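Local structure of proteasome accessory factor B/C (PafBC) (Paenarthrobacter aurescens, 6SJ9) at residues L353-F358 with Q363-Q368; S98-L103 with E459-K464; I163-Q168 with W192-L197. The protein is a WYL domain-containing transcriptional regulator of the bacterial DNA damage response that probably binds DNA through its winged helix-turn-helix parts. All coordinates share one frame; numbering follows the deposited sequence.

Interaction 1 of 3, residues L353-F358 with Q363-Q368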
# COMPACT_ATOMS: atom_id res chain seq x y z
N LEU A 353 7.46 5.84 9.93
CA LEU A 353 7.41 4.95 11.08
C LEU A 353 7.39 5.74 12.39
O LEU A 353 6.72 5.35 13.34
CB LEU A 353 8.60 3.98 11.05
CG LEU A 353 8.51 2.92 9.96
CD1 LEU A 353 9.78 2.16 9.98
CD2 LEU A 353 7.31 1.99 10.22
N GLN A 354 8.15 6.85 12.44
CA GLN A 354 8.28 7.67 13.64
C GLN A 354 7.07 8.56 13.85
O GLN A 354 6.95 9.18 14.91
CB GLN A 354 9.55 8.53 13.54
CG GLN A 354 10.81 7.73 13.77
CD GLN A 354 12.04 8.44 13.27
OE1 GLN A 354 12.11 9.66 13.24
NE2 GLN A 354 13.00 7.66 12.77
N LEU A 355 6.19 8.66 12.86
CA LEU A 355 4.92 9.33 13.10
C LEU A 355 4.00 8.45 13.94
O LEU A 355 3.15 8.98 14.68
CB LEU A 355 4.24 9.68 11.78
CG LEU A 355 5.02 10.56 10.82
CD1 LEU A 355 4.14 10.92 9.60
CD2 LEU A 355 5.46 11.83 11.52
N VAL A 356 4.16 7.12 13.86
CA VAL A 356 3.20 6.22 14.52
C VAL A 356 3.07 6.52 16.01
O VAL A 356 1.93 6.68 16.49
CB VAL A 356 3.56 4.76 14.21
CG1 VAL A 356 2.62 3.78 14.98
CG2 VAL A 356 3.50 4.51 12.72
N PRO A 357 4.15 6.66 16.80
CA PRO A 357 3.96 6.95 18.25
C PRO A 357 3.20 8.25 18.53
O PRO A 357 2.49 8.32 19.54
CB PRO A 357 5.40 7.02 18.80
CG PRO A 357 6.18 6.13 17.88
CD PRO A 357 5.55 6.36 16.48
N PHE A 358 3.34 9.28 17.68
CA PHE A 358 2.52 10.49 17.84
C PHE A 358 1.05 10.21 17.59
O PHE A 358 0.20 10.63 18.37
CB PHE A 358 2.97 11.59 16.87
CG PHE A 358 4.32 12.11 17.16
CD1 PHE A 358 4.51 13.09 18.16
CD2 PHE A 358 5.42 11.61 16.48
CE1 PHE A 358 5.77 13.59 18.44
CE2 PHE A 358 6.67 12.09 16.76
CZ PHE A 358 6.86 13.08 17.75
N GLN A 363 -2.60 12.28 23.18
CA GLN A 363 -2.82 13.63 22.64
C GLN A 363 -2.69 13.72 21.13
O GLN A 363 -2.94 14.80 20.56
CB GLN A 363 -1.89 14.63 23.31
CG GLN A 363 -2.10 14.67 24.81
CD GLN A 363 -1.73 16.01 25.36
OE1 GLN A 363 -2.39 16.53 26.26
NE2 GLN A 363 -0.66 16.58 24.81
N GLY A 364 -2.30 12.64 20.46
CA GLY A 364 -2.29 12.64 19.02
C GLY A 364 -1.10 13.39 18.43
O GLY A 364 -0.16 13.80 19.10
N LEU A 365 -1.22 13.62 17.14
CA LEU A 365 -0.16 14.17 16.32
C LEU A 365 -0.58 15.60 16.02
O LEU A 365 -1.58 15.81 15.31
CB LEU A 365 0.01 13.34 15.04
CG LEU A 365 1.30 13.69 14.24
CD1 LEU A 365 1.63 12.57 13.25
CD2 LEU A 365 1.16 14.99 13.51
N HIS A 366 0.13 16.59 16.59
CA HIS A 366 -0.12 18.00 16.29
C HIS A 366 0.74 18.42 15.10
O HIS A 366 1.98 18.46 15.19
CB HIS A 366 0.11 18.89 17.51
CG HIS A 366 -0.95 18.73 18.54
ND1 HIS A 366 -2.12 19.46 18.50
CD2 HIS A 366 -1.08 17.88 19.58
CE1 HIS A 366 -2.90 19.10 19.50
NE2 HIS A 366 -2.29 18.14 20.17
N ILE A 367 0.10 18.73 13.99
CA ILE A 367 0.82 18.73 12.73
C ILE A 367 1.94 19.78 12.73
O ILE A 367 3.09 19.46 12.41
CB ILE A 367 -0.14 18.92 11.56
CG1 ILE A 367 -0.88 17.60 11.34
CG2 ILE A 367 0.65 19.23 10.27
CD1 ILE A 367 -2.07 17.73 10.45
N GLN A 368 1.62 21.03 13.11
CA GLN A 368 2.64 22.08 12.98
C GLN A 368 3.86 21.77 13.84
O GLN A 368 5.00 21.87 13.40
CB GLN A 368 2.14 23.47 13.37
CG GLN A 368 3.20 24.59 13.03
CD GLN A 368 3.50 24.62 11.50
OE1 GLN A 368 2.60 24.84 10.70
NE2 GLN A 368 4.75 24.39 11.11
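F358 and L365 carry this contact, and their backbones come close, with 4.8 Å between F358 CA and L365 CA. The bond from F358 CA to CB points at the other segment, yet the ring swings off: with CG beside the backbone N and anti to the carbonyl carbon (chi1 -67°), it is the CB methylene that bears on L365, 3.8 Å from L365 CG. L365 answers with CG anti to its own N (chi1 -169°), which carries its branch over that methylene and on toward L355. There L365 CD1 ends 4.2 Å from L355 CB and about as far from L355 O. That oxygen also lies in the plane of the F358 ring, at its edge.

The main chains also meet directly, through the F358 carbonyl oxygen. F358 O sits 3.1 Å from G364 C and 3.3 Å from G364 O; the latter are two acceptors, so this is a steric approach and not a bond. G364 has a positive phi (77°) and turns the chain into strand 365-366.

Further out, V370 of helix 367-374 touches both F358 and L365, while L355 continues onto F374, L381 and L385. Backbone bonding of L365 with V411 ties the short strand to strand 410-413, and D409 OD1 accepts from Q368 N near the start of helix 367-374. This is the winged-helix arrangement, in which a first helix leads through a short strand into the helix-turn-helix pair. The segments are thus joined by apolar contact and backbone fit, while the polar bonds that fix the strand come from the wing.

Interaction 2 of 3, residues S98-L103 with E459-K464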
# COMPACT_ATOMS: atom_id res chain seq x y z
N SER A 98 -0.95 -2.02 13.87
CA SER A 98 -1.79 -2.00 12.70
C SER A 98 -1.37 -0.92 11.72
O SER A 98 -1.49 -1.12 10.50
CB SER A 98 -3.24 -1.75 13.12
OG SER A 98 -3.64 -2.71 14.10
N THR A 99 -0.89 0.23 12.23
CA THR A 99 -0.47 1.29 11.31
C THR A 99 0.83 0.92 10.60
O THR A 99 0.93 1.09 9.39
CB THR A 99 -0.30 2.61 12.07
OG1 THR A 99 -1.48 2.87 12.84
CG2 THR A 99 -0.04 3.77 11.11
N VAL A 100 1.79 0.34 11.32
CA VAL A 100 3.01 -0.15 10.69
C VAL A 100 2.66 -1.16 9.62
O VAL A 100 3.15 -1.11 8.48
CB VAL A 100 3.93 -0.79 11.73
CG1 VAL A 100 5.13 -1.50 10.97
CG2 VAL A 100 4.39 0.22 12.71
N LEU A 101 1.77 -2.08 9.97
CA LEU A 101 1.35 -3.11 9.04
C LEU A 101 0.77 -2.52 7.77
O LEU A 101 0.82 -3.15 6.71
CB LEU A 101 0.35 -4.01 9.75
CG LEU A 101 0.16 -5.35 9.12
CD1 LEU A 101 1.47 -6.05 9.19
CD2 LEU A 101 -0.88 -6.03 9.90
N LEU A 102 0.16 -1.35 7.89
CA LEU A 102 -0.42 -0.66 6.75
C LEU A 102 0.64 -0.18 5.77
O LEU A 102 0.49 -0.31 4.55
CB LEU A 102 -1.21 0.53 7.28
CG LEU A 102 -1.88 1.49 6.34
CD1 LEU A 102 -2.55 0.70 5.23
CD2 LEU A 102 -2.94 2.25 7.19
N LEU A 103 1.76 0.32 6.28
CA LEU A 103 2.84 0.73 5.41
C LEU A 103 3.44 -0.50 4.75
O LEU A 103 3.75 -0.49 3.57
CB LEU A 103 3.87 1.54 6.22
CG LEU A 103 5.01 2.12 5.44
CD1 LEU A 103 4.51 2.89 4.27
CD2 LEU A 103 5.92 2.98 6.39
N GLU A 459 8.85 -4.35 15.43
CA GLU A 459 9.35 -5.64 15.89
C GLU A 459 8.19 -6.55 16.32
O GLU A 459 8.16 -7.74 15.99
CB GLU A 459 10.33 -5.46 17.04
CG GLU A 459 10.79 -6.81 17.60
CD GLU A 459 11.38 -6.74 19.02
OE1 GLU A 459 10.83 -6.01 19.88
OE2 GLU A 459 12.37 -7.47 19.29
N SER A 460 7.25 -6.01 17.10
CA SER A 460 6.22 -6.87 17.64
C SER A 460 5.28 -7.36 16.55
O SER A 460 4.84 -8.52 16.59
CB SER A 460 5.44 -6.18 18.77
OG SER A 460 4.56 -5.17 18.30
N VAL A 461 4.91 -6.51 15.59
CA VAL A 461 4.01 -6.97 14.54
C VAL A 461 4.74 -7.96 13.62
O VAL A 461 4.11 -8.89 13.11
CB VAL A 461 3.36 -5.80 13.77
CG1 VAL A 461 4.32 -5.16 12.79
CG2 VAL A 461 2.13 -6.27 13.03
N THR A 462 6.07 -7.84 13.49
CA THR A 462 6.84 -8.82 12.71
C THR A 462 6.79 -10.21 13.35
O THR A 462 6.53 -11.21 12.67
CB THR A 462 8.29 -8.35 12.57
OG1 THR A 462 8.26 -7.12 11.85
CG2 THR A 462 9.20 -9.41 11.84
N ILE A 463 6.96 -10.29 14.67
CA ILE A 463 6.88 -11.55 15.39
C ILE A 463 5.47 -12.13 15.27
O ILE A 463 5.30 -13.32 14.97
CB ILE A 463 7.30 -11.32 16.86
CG1 ILE A 463 8.75 -10.85 16.88
CG2 ILE A 463 7.20 -12.59 17.72
CD1 ILE A 463 9.28 -10.45 18.27
N LYS A 464 4.44 -11.31 15.49
CA LYS A 464 3.07 -11.82 15.41
C LYS A 464 2.73 -12.34 14.02
O LYS A 464 2.19 -13.44 13.87
CB LYS A 464 2.08 -10.74 15.83
CG LYS A 464 2.25 -10.31 17.26
CD LYS A 464 1.30 -9.16 17.60
CE LYS A 464 1.35 -8.80 19.10
NZ LYS A 464 0.31 -7.78 19.33
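V461 meets V100 and L101 with both its methyls, and more of its surface is buried by the contact than that of either partner. Its CB points at helix 95-118, and the first torsion (chi1 76°) parts the branches: CG1 lies between the backbone N and the carbonyl carbon, CG2 anti to N. CG1 therefore approaches V100 CG1 at 4.2 Å, and CG2 approaches L101 CD1 at 3.9 Å. The residues differ in how they reach this point. V100 aims its CB at the other helix, whereas L101 starts out across the line between the helices and depends on its CD1 branch to arrive.

Everything that touches is aliphatic and buried, so between 98-103 and 459-464 the contact is van der Waals packing. Between the two segments the nearest CA atoms, those of L101 and V461, are 7.2 Å apart.

E97, one residue earlier on the same helix, adds polar bonds: a salt bridge to K464 and a hydrogen bond to S460 OG. L93 of strand 90-93 packs against both L101 and V461, and L437 of helix 427-441 touches V100 and V461. The valine is thus set among helix 95-118, its own helix 457-469, helix 427-441 and that strand.

Interaction 3 of 3, residues I163-Q168 with W192-L197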
# COMPACT_ATOMS: atom_id res chain seq x y z
N ILE A 163 -17.04 25.57 3.31
CA ILE A 163 -16.97 24.90 2.02
C ILE A 163 -18.38 24.63 1.49
O ILE A 163 -19.38 24.73 2.21
CB ILE A 163 -16.22 23.53 2.08
CG1 ILE A 163 -16.95 22.56 2.99
CG2 ILE A 163 -14.81 23.74 2.59
CD1 ILE A 163 -16.25 21.18 3.14
N ARG A 164 -18.44 24.29 0.20
CA ARG A 164 -19.67 23.84 -0.43
C ARG A 164 -19.35 22.69 -1.38
O ARG A 164 -18.26 22.61 -1.95
CB ARG A 164 -20.40 25.01 -1.11
CG ARG A 164 -20.60 24.98 -2.61
CD ARG A 164 -20.72 26.41 -3.15
NE ARG A 164 -21.47 27.23 -2.20
CZ ARG A 164 -21.36 28.56 -2.07
NH1 ARG A 164 -20.51 29.27 -2.84
NH2 ARG A 164 -22.07 29.19 -1.13
N PHE A 165 -20.30 21.76 -1.51
CA PHE A 165 -20.10 20.59 -2.36
C PHE A 165 -21.44 19.93 -2.64
O PHE A 165 -22.42 20.10 -1.88
CB PHE A 165 -19.18 19.52 -1.76
CG PHE A 165 -19.58 19.10 -0.38
CD1 PHE A 165 -20.44 18.02 -0.18
CD2 PHE A 165 -19.14 19.84 0.72
CE1 PHE A 165 -20.83 17.68 1.13
CE2 PHE A 165 -19.51 19.48 2.01
CZ PHE A 165 -20.37 18.43 2.22
N GLY A 166 -21.48 19.23 -3.77
CA GLY A 166 -22.64 18.42 -4.09
C GLY A 166 -22.68 17.16 -3.24
O GLY A 166 -21.67 16.48 -3.06
N TYR A 167 -23.86 16.84 -2.72
CA TYR A 167 -23.99 15.69 -1.84
C TYR A 167 -25.24 14.90 -2.20
O TYR A 167 -26.34 15.45 -2.22
CB TYR A 167 -24.06 16.08 -0.37
CG TYR A 167 -23.83 14.87 0.47
CD1 TYR A 167 -22.59 14.26 0.46
CD2 TYR A 167 -24.82 14.34 1.27
CE1 TYR A 167 -22.32 13.16 1.22
CE2 TYR A 167 -24.58 13.19 2.04
CZ TYR A 167 -23.32 12.61 2.00
OH TYR A 167 -23.03 11.50 2.73
N GLN A 168 -25.07 13.60 -2.44
CA GLN A 168 -26.23 12.76 -2.72
C GLN A 168 -26.86 12.31 -1.40
O GLN A 168 -26.37 11.38 -0.73
CB GLN A 168 -25.83 11.58 -3.60
CG GLN A 168 -27.05 10.97 -4.24
CD GLN A 168 -26.82 10.62 -5.69
OE1 GLN A 168 -27.37 11.26 -6.58
NE2 GLN A 168 -25.98 9.60 -5.93
N TRP A 192 -14.12 7.06 4.71
CA TRP A 192 -13.82 8.39 5.21
C TRP A 192 -15.06 9.29 5.21
O TRP A 192 -15.89 9.25 4.30
CB TRP A 192 -12.73 9.05 4.39
CG TRP A 192 -11.34 8.60 4.75
CD1 TRP A 192 -10.64 7.54 4.20
CD2 TRP A 192 -10.50 9.15 5.76
NE1 TRP A 192 -9.39 7.45 4.78
CE2 TRP A 192 -9.28 8.41 5.75
CE3 TRP A 192 -10.66 10.19 6.68
CZ2 TRP A 192 -8.23 8.68 6.63
CZ3 TRP A 192 -9.59 10.46 7.56
CH2 TRP A 192 -8.39 9.70 7.52
N TYR A 193 -15.14 10.12 6.22
CA TYR A 193 -16.28 10.98 6.48
C TYR A 193 -15.76 12.38 6.78
O TYR A 193 -14.69 12.53 7.37
CB TYR A 193 -17.06 10.53 7.72
CG TYR A 193 -17.65 9.14 7.60
CD1 TYR A 193 -16.86 8.01 7.77
CD2 TYR A 193 -19.00 8.95 7.31
CE1 TYR A 193 -17.42 6.72 7.65
CE2 TYR A 193 -19.56 7.68 7.20
CZ TYR A 193 -18.76 6.57 7.37
OH TYR A 193 -19.31 5.31 7.24
N LEU A 194 -16.59 13.37 6.45
CA LEU A 194 -16.45 14.75 6.87
C LEU A 194 -17.54 15.03 7.91
O LEU A 194 -18.71 14.65 7.72
CB LEU A 194 -16.62 15.68 5.67
CG LEU A 194 -16.81 17.17 6.01
CD1 LEU A 194 -15.53 17.86 6.54
CD2 LEU A 194 -17.35 17.89 4.80
N VAL A 195 -17.15 15.62 9.03
CA VAL A 195 -18.13 16.09 10.00
C VAL A 195 -17.99 17.60 10.08
O VAL A 195 -16.87 18.13 10.03
CB VAL A 195 -18.01 15.44 11.40
CG1 VAL A 195 -16.68 15.73 12.00
CG2 VAL A 195 -19.08 16.02 12.33
N GLY A 196 -19.12 18.30 10.15
CA GLY A 196 -19.05 19.74 10.27
C GLY A 196 -20.43 20.30 10.51
O GLY A 196 -21.43 19.56 10.59
N LEU A 197 -20.47 21.63 10.72
CA LEU A 197 -21.75 22.32 10.91
C LEU A 197 -22.36 22.57 9.53
O LEU A 197 -21.82 23.33 8.72
CB LEU A 197 -21.54 23.61 11.70
CG LEU A 197 -22.79 24.48 11.93
CD1 LEU A 197 -23.74 23.62 12.74
CD2 LEU A 197 -22.48 25.71 12.77
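The strands bearing I163, F165 and L194 are not bonded to each other: both pair antiparallel with strand 175-188, and their closest CA atoms, those of I163 and G196, stand 10.0 Å apart. Side chains alone bridge that width, meeting at one methyl, L194 CD2.

I163 and L194 reach toward each other tip to tip, with I163 CD1 3.8 Å from L194 CD2. The isoleucine gets there although its CB does not head for L194, because CG1 stands between the backbone N and the carbonyl carbon (chi1 63°) and the chain then runs extended to CD1. F165, two residues on and with its CB aimed at the other strand, approaches from the opposite direction to L194. The far end of its ring does the touching, with CE2 at 3.9 Å and CZ at 4.0 Å from L194 CD2; the methyl sits obliquely to the ring.

At the rim of the ring Y167 CD1 lies in its plane, and F207 packs edge-to-face with both F165 and Y167. Helix 147-159 contributes A156 against I163 and V153 against L194. An initial helix laid on a strongly bent antiparallel sheet agrees with the Sm-like fold of a WYL domain.

Methyl-to-methyl and methyl-to-ring packing has little directional demand; apolar burial holds the side chains together, while hydrogen bonding to strand 175-188 sets where the strands lie.

Overall arrangement
Interactions 1 and 2 are neighbours, their centres about 17 Å apart, and they touch: V356 CG2 packs on T99 CG2 at 4.0 Å, so helix 346-360 lies against helix 95-118. Interaction 3 stands apart, its centre about 26 Å from that of interaction 1 and about 33 Å from that of interaction 2. Along the chain, interaction 2 closes a long loop that contains first interaction 3, then interaction 1. Interactions 1 and 3 also reach one extended sheet, since strand 175-188 of the WYL domain pairs with wing strand 404-407. The PafC winged-helix region, in the middle of the chain, is thereby tied both to an early helix and to the first WYL domain, consistent with a compact, interlocked regulator.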